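PDB 2XSG: CCMAN5 from Cellulosimicrobium cellulans, which hydrolyses alpha-mannosides as a calcium-containing family 92 glycoside hydrolase and enables mannose-6-phosphate modification of recombinant lysosomal enzymes made in yeast. Local coordinates for residues 60-65 against 113-118; 119-124 against 128-133. All blocks are in the same frame, centred on the assembly; numbering follows the deposited sequence.

Contact 1 of 2, residues 60-65 against 113-118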
ATOM      1  N   SER A  60      12.334  14.207  16.743  1.00  4.26           N
ATOM      2  CA  SER A  60      13.633  14.715  16.355  1.00  4.00           C
ATOM      3  C   SER A  60      13.437  15.691  15.188  1.00  3.83           C
ATOM      4  O   SER A  60      13.518  16.903  15.383  1.00  4.36           O
ATOM      5  CB  SER A  60      14.559  13.544  16.006  1.00  3.90           C
ATOM      6  OG  SER A  60      13.937  12.720  15.025  1.00  5.25           O
ATOM      7  N   GLY A  61      13.113  15.186  13.999  1.00  3.99           N
ATOM      8  CA  GLY A  61      12.941  16.027  12.808  1.00  3.12           C
ATOM      9  C   GLY A  61      12.100  15.405  11.695  1.00  3.40           C
ATOM     10  O   GLY A  61      11.228  14.579  11.953  1.00  2.69           O
ATOM     11  N   PHE A  62      12.374  15.798  10.450  1.00  3.60           N
ATOM     12  CA  PHE A  62      11.619  15.316   9.289  1.00  4.01           C
ATOM     13  C   PHE A  62      12.491  14.570   8.282  1.00  4.03           C
ATOM     14  O   PHE A  62      13.550  15.054   7.892  1.00  4.05           O
ATOM     15  CB  PHE A  62      10.912  16.487   8.607  1.00  4.19           C
ATOM     16  CG  PHE A  62       9.971  17.221   9.519  1.00  4.94           C
ATOM     17  CD1 PHE A  62       8.649  16.801   9.647  1.00  4.33           C
ATOM     18  CD2 PHE A  62      10.413  18.304  10.278  1.00  4.97           C
ATOM     19  CE1 PHE A  62       7.773  17.447  10.489  1.00  4.09           C
ATOM     20  CE2 PHE A  62       9.531  18.972  11.139  1.00  6.99           C
ATOM     21  CZ  PHE A  62       8.203  18.534  11.245  1.00  6.71           C
ATOM     22  N   THR A  63      12.036  13.381   7.887  1.00  4.03           N
ATOM     23  CA  THR A  63      12.678  12.571   6.859  1.00  3.06           C
ATOM     24  C   THR A  63      11.894  12.815   5.580  1.00  3.63           C
ATOM     25  O   THR A  63      10.779  13.331   5.648  1.00  3.66           O
ATOM     26  CB  THR A  63      12.649  11.082   7.233  1.00  3.10           C
ATOM     27  OG1 THR A  63      11.308  10.686   7.545  1.00  2.00           O
ATOM     28  CG2 THR A  63      13.503  10.840   8.443  1.00  2.00           C
ATOM     29  N   HIS A  64      12.473  12.489   4.414  1.00  3.07           N
ATOM     30  CA  HIS A  64      11.870  12.910   3.149  1.00  2.46           C
ATOM     31  C   HIS A  64      11.463  11.766   2.229  1.00  2.42           C
ATOM     32  O   HIS A  64      10.808  11.997   1.208  1.00  2.17           O
ATOM     33  CB  HIS A  64      12.780  13.922   2.426  1.00  2.14           C
ATOM     34  CG  HIS A  64      12.852  15.243   3.124  1.00  2.88           C
ATOM     35  ND1 HIS A  64      13.532  15.416   4.309  1.00  2.29           N
ATOM     36  CD2 HIS A  64      12.254  16.427   2.855  1.00  2.40           C
ATOM     37  CE1 HIS A  64      13.383  16.663   4.720  1.00  5.03           C
ATOM     38  NE2 HIS A  64      12.620  17.299   3.851  1.00  5.14           N
ATOM     39  N   THR A  65      11.887  10.548   2.571  1.00  2.31           N
ATOM     40  CA  THR A  65      11.538   9.356   1.792  1.00  2.07           C
ATOM     41  C   THR A  65      10.866   8.337   2.689  1.00  2.16           C
ATOM     42  O   THR A  65      11.096   8.308   3.907  1.00  2.00           O
ATOM     43  CB  THR A  65      12.770   8.680   1.099  1.00  2.04           C
ATOM     44  OG1 THR A  65      13.594   8.037   2.084  1.00  2.00           O
ATOM     45  CG2 THR A  65      13.594   9.698   0.323  1.00  2.00           C
ATOM     46  N   TYR A 113       1.995  18.960   7.219  1.00  4.90           N
ATOM     47  CA  TYR A 113       2.058  18.578   8.626  1.00  5.36           C
ATOM     48  C   TYR A 113       2.671  19.719   9.461  1.00  5.85           C
ATOM     49  O   TYR A 113       3.627  20.366   9.029  1.00  6.22           O
ATOM     50  CB  TYR A 113       2.849  17.276   8.788  1.00  4.96           C
ATOM     51  CG  TYR A 113       3.140  16.912  10.224  1.00  5.13           C
ATOM     52  CD1 TYR A 113       4.223  17.492  10.900  1.00  5.28           C
ATOM     53  CD2 TYR A 113       2.364  15.985  10.896  1.00  4.85           C
ATOM     54  CE1 TYR A 113       4.510  17.167  12.205  1.00  4.04           C
ATOM     55  CE2 TYR A 113       2.642  15.645  12.213  1.00  4.63           C
ATOM     56  CZ  TYR A 113       3.721  16.242  12.860  1.00  5.72           C
ATOM     57  OH  TYR A 113       3.997  15.937  14.169  1.00  5.62           O
ATOM     58  N   SER A 114       2.108  19.977  10.641  1.00  5.28           N
ATOM     59  CA  SER A 114       2.617  21.053  11.501  1.00  5.75           C
ATOM     60  C   SER A 114       2.631  20.607  12.968  1.00  5.24           C
ATOM     61  O   SER A 114       1.751  19.841  13.404  1.00  4.46           O
ATOM     62  CB  SER A 114       1.805  22.350  11.309  1.00  6.19           C
ATOM     63  OG  SER A 114       1.528  22.615   9.925  1.00  6.84           O
ATOM     64  N   VAL A 115       3.648  21.062  13.712  1.00  4.90           N
ATOM     65  CA  VAL A 115       3.836  20.692  15.124  1.00  4.53           C
ATOM     66  C   VAL A 115       4.665  21.756  15.854  1.00  5.42           C
ATOM     67  O   VAL A 115       5.581  22.381  15.274  1.00  5.42           O
ATOM     68  CB  VAL A 115       4.514  19.297  15.278  1.00  4.69           C
ATOM     69  CG1 VAL A 115       5.972  19.299  14.747  1.00  3.03           C
ATOM     70  CG2 VAL A 115       4.473  18.806  16.744  1.00  4.48           C
ATOM     71  N   GLY A 116       4.304  21.995  17.107  1.00  4.56           N
ATOM     72  CA  GLY A 116       5.110  22.825  17.988  1.00  5.51           C
ATOM     73  C   GLY A 116       6.088  21.949  18.740  1.00  5.85           C
ATOM     74  O   GLY A 116       5.686  21.046  19.475  1.00  5.85           O
ATOM     75  N   LEU A 117       7.376  22.196  18.521  1.00  5.87           N
ATOM     76  CA  LEU A 117       8.433  21.417  19.149  1.00  5.77           C
ATOM     77  C   LEU A 117       9.043  22.215  20.280  1.00  6.13           C
ATOM     78  O   LEU A 117       9.282  23.408  20.124  1.00  6.77           O
ATOM     79  CB  LEU A 117       9.514  21.056  18.117  1.00  5.55           C
ATOM     80  CG  LEU A 117       9.085  20.232  16.898  1.00  4.53           C
ATOM     81  CD1 LEU A 117      10.234  20.164  15.838  1.00  3.81           C
ATOM     82  CD2 LEU A 117       8.611  18.838  17.333  1.00  3.95           C
ATOM     83  N   GLY A 118       9.260  21.567  21.425  1.00  5.86           N
ATOM     84  CA  GLY A 118       9.964  22.192  22.530  1.00  6.00           C
ATOM     85  C   GLY A 118      11.374  22.553  22.113  1.00  5.95           C
ATOM     86  O   GLY A 118      12.074  21.760  21.453  1.00  6.24           O
TER

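Contact 2 of 2, residues 119-124 against 128-133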
ATOM      1  N   ASN A 119      11.792  23.772  22.457  1.00  6.38           N
ATOM      2  CA  ASN A 119      13.105  24.268  22.036  1.00  5.77           C
ATOM      3  C   ASN A 119      14.201  23.448  22.716  1.00  5.62           C
ATOM      4  O   ASN A 119      14.002  22.949  23.821  1.00  6.19           O
ATOM      5  CB  ASN A 119      13.228  25.760  22.359  1.00  5.22           C
ATOM      6  CG  ASN A 119      14.478  26.414  21.772  1.00  5.39           C
ATOM      7  OD1 ASN A 119      15.009  27.353  22.365  1.00  4.23           O
ATOM      8  ND2 ASN A 119      14.955  25.928  20.610  1.00  2.00           N
ATOM      9  N   VAL A 120      15.332  23.279  22.030  1.00  5.46           N
ATOM     10  CA  VAL A 120      16.510  22.631  22.595  1.00  5.26           C
ATOM     11  C   VAL A 120      17.759  23.469  22.291  1.00  5.83           C
ATOM     12  O   VAL A 120      17.873  24.063  21.204  1.00  5.79           O
ATOM     13  CB  VAL A 120      16.681  21.152  22.117  1.00  5.16           C
ATOM     14  CG1 VAL A 120      15.494  20.303  22.561  1.00  3.80           C
ATOM     15  CG2 VAL A 120      16.858  21.067  20.579  1.00  4.56           C
ATOM     16  N   ALA A 121      18.681  23.527  23.252  1.00  6.23           N
ATOM     17  CA  ALA A 121      19.903  24.341  23.127  1.00  6.56           C
ATOM     18  C   ALA A 121      21.047  23.767  23.953  1.00  6.71           C
ATOM     19  O   ALA A 121      20.841  22.850  24.728  1.00  7.26           O
ATOM     20  CB  ALA A 121      19.629  25.789  23.528  1.00  7.45           C
ATOM     21  N   GLY A 122      22.246  24.329  23.807  1.00  6.67           N
ATOM     22  CA  GLY A 122      23.440  23.763  24.420  1.00  6.12           C
ATOM     23  C   GLY A 122      24.437  23.315  23.358  1.00  6.60           C
ATOM     24  O   GLY A 122      24.260  23.613  22.174  1.00  6.27           O
ATOM     25  N   THR A 123      25.490  22.611  23.782  1.00  6.47           N
ATOM     26  CA  THR A 123      26.576  22.229  22.886  1.00  7.50           C
ATOM     27  C   THR A 123      26.792  20.720  22.944  1.00  7.20           C
ATOM     28  O   THR A 123      26.973  20.146  24.026  1.00  7.17           O
ATOM     29  CB  THR A 123      27.879  23.021  23.194  1.00  7.45           C
ATOM     30  OG1 THR A 123      27.598  24.423  23.097  1.00  7.32           O
ATOM     31  CG2 THR A 123      28.967  22.675  22.197  1.00  9.13           C
ATOM     32  N   ASP A 124      26.709  20.084  21.783  1.00  7.23           N
ATOM     33  CA  ASP A 124      26.883  18.633  21.664  1.00  7.71           C
ATOM     34  C   ASP A 124      26.024  17.831  22.662  1.00  7.64           C
ATOM     35  O   ASP A 124      24.840  18.134  22.848  1.00  7.51           O
ATOM     36  CB  ASP A 124      28.375  18.264  21.779  1.00  7.72           C
ATOM     37  CG  ASP A 124      29.218  18.864  20.654  1.00  9.19           C
ATOM     38  OD1 ASP A 124      28.958  18.559  19.460  1.00  8.93           O
ATOM     39  OD2 ASP A 124      30.154  19.633  20.970  1.00  7.77           O
ATOM     40  N   THR A 128      19.945  20.125  25.610  1.00  9.59           N
ATOM     41  CA  THR A 128      18.777  19.747  26.397  1.00  9.40           C
ATOM     42  C   THR A 128      17.640  20.759  26.174  1.00  9.38           C
ATOM     43  O   THR A 128      17.802  21.741  25.438  1.00  8.96           O
ATOM     44  CB  THR A 128      19.151  19.627  27.908  1.00 10.79           C
ATOM     45  OG1 THR A 128      18.072  19.026  28.638  1.00 11.80           O
ATOM     46  CG2 THR A 128      19.515  20.999  28.520  1.00  9.92           C
ATOM     47  N   GLY A 129      16.497  20.515  26.815  1.00  9.33           N
ATOM     48  CA  GLY A 129      15.339  21.397  26.725  1.00  9.09           C
ATOM     49  C   GLY A 129      15.736  22.835  27.025  1.00  9.38           C
ATOM     50  O   GLY A 129      16.564  23.097  27.907  1.00  9.49           O
ATOM     51  N   ALA A 130      15.158  23.769  26.278  1.00  9.20           N
ATOM     52  CA  ALA A 130      15.407  25.194  26.478  1.00  8.74           C
ATOM     53  C   ALA A 130      14.059  25.878  26.334  1.00  8.98           C
ATOM     54  O   ALA A 130      13.175  25.326  25.667  1.00  7.55           O
ATOM     55  CB  ALA A 130      16.412  25.715  25.444  1.00  8.49           C
ATOM     56  N   PRO A 131      13.872  27.048  27.005  1.00  9.66           N
ATOM     57  CA  PRO A 131      12.659  27.870  26.923  1.00  9.45           C
ATOM     58  C   PRO A 131      12.183  28.105  25.498  1.00  9.19           C
ATOM     59  O   PRO A 131      13.003  28.262  24.579  1.00  9.31           O
ATOM     60  CB  PRO A 131      13.093  29.214  27.541  1.00  9.62           C
ATOM     61  CG  PRO A 131      14.554  29.087  27.856  1.00  9.92           C
ATOM     62  CD  PRO A 131      14.814  27.619  27.987  1.00  9.81           C
ATOM     63  N   GLY A 132      10.868  28.093  25.311  1.00  9.04           N
ATOM     64  CA  GLY A 132      10.276  28.478  24.039  1.00  9.13           C
ATOM     65  C   GLY A 132       9.955  27.336  23.090  1.00  9.14           C
ATOM     66  O   GLY A 132      10.197  26.165  23.384  1.00  9.38           O
ATOM     67  N   THR A 133       9.423  27.694  21.926  1.00  9.04           N
ATOM     68  CA  THR A 133       8.877  26.715  20.997  1.00  8.85           C
ATOM     69  C   THR A 133       9.438  26.901  19.596  1.00  8.29           C
ATOM     70  O   THR A 133       9.538  28.028  19.110  1.00  8.01           O
ATOM     71  CB  THR A 133       7.322  26.778  21.039  1.00  8.93           C
ATOM     72  OG1 THR A 133       6.893  26.336  22.332  1.00 10.00           O
ATOM     73  CG2 THR A 133       6.679  25.886  19.990  1.00 10.22           C
TER

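Contact 1 of 2, residues 60-65 against 113-118
Phe62 meets Tyr113 and Val115 in a buried contact that illustrates how two beta-strands of different sheets can be joined by side chains alone. No hydrogen bond passes between 60-65 and 113-118, and the nearest alpha carbons, those of Phe62 and Tyr113, stay 10.1 Å apart. At the start of the first strand, Ser60 is turned from the partner and gives its hydroxyl to the carbonyl of Arg42, an anchor within its own three-stranded sheet. Gly61 follows without a side chain, and Phe62 then supplies every side-chain contact that 60-65 makes with the other strand. Its CG lies anti to the carbonyl carbon (chi1 -58°), which carries the ring out to the other strand although the beta carbon does not aim there. The leading edge of the ring does the touching: Phe62 CE1 comes within 3.6 Å of Tyr113 CD1, and that tyrosine carbon sits close to the plane of the phenylalanine ring. Tyr113 reaches across with CG anti to its own amide nitrogen (chi1 171°). The two rings meet rim to rim, their centroids 5.9 Å apart and their planes inclined at 68°, and neither covers the face of the other. Further along the ring, Phe62 CZ approaches Val115 CG1 obliquely at 4.2 Å. Val138 of strand 133-140 and Pro41 of strand 40-44 both touch the two aromatic side chains, extending the apolar layer. Beyond Phe62, His64 turns to other partners, bonding to the carbonyl of Leu79 and to His147. The polar end of Tyr113 is likewise engaged outside this pair, its OH bonded to Glu106. Across the segments, therefore, cohesion comes from shape and the exclusion of water, while the hydroxyls of Ser60 and Tyr113 and the imidazole of His64 bond to residues outside them.

Contact 2 of 2, residues 119-124 against 128-133
Asn119 and Ala121 bind the returning segment 128-133 through backbone bonds, a compact example of a beta-hairpin bonded at both ends of a short pairing, with one side buried and the other facing solvent. The tight part surrounds Asn119. Its N donates to Gly132 O at 3.0 Å, while its O accepts from Ala130 N at 2.8 Å, with that donor standing above the carbonyl plane. Between these bonds, the Asn119 CB is wedged near two carbonyl oxygens, 3.2 Å from Gly132 O and 3.3 Å from Ala130 O. The methyls of Ala121 and Ala130 add an apolar touch, CB to CB at 3.7 Å. Two residues along, Ala121 and Thr128 form an antiparallel hydrogen-bonded pair: Ala121 N reaches Thr128 O at 3.0 Å, nearly in line with the carbonyl, and Thr128 N returns the bond to Ala121 O. Val120 and Gly129 make the non-hydrogen-bonded pair between, where Val120 CA also lies 3.2 Å from Thr128 O in a CA-H...O contact. The loose side belongs to the second segment. Thr128, Gly129, Pro131 and Gly132 are exposed, and the corner at Pro131 and Gly132 uses a positive phi (96°) at the glycine to swing the chain into another direction. Four main-chain bonds thus hold the hairpin, and the Asn119 side chain, buried against 130-132, and the alanine methyls add packing.

In the fold
From the N terminus, the chain passes through strand 58-63, after strand 40-44, and meets strand 112-121, where contact 1 closes a loop of 47 intervening residues that includes strands 80-84, 99-100 and 106-109. Contact 2 opens at the very next residue, with only three residues between its segments, so the two follow in series, neither enclosing nor crossing the other. Strand 112-121 serves both: its first part packs against the three-stranded sheet of 58-63, and its last part pairs within its own sheet. Their centres lie about 16 Å apart, and Thr133 CG2 packs 3.6 Å from Leu117 O, joining them within the N-terminal family 92 domain.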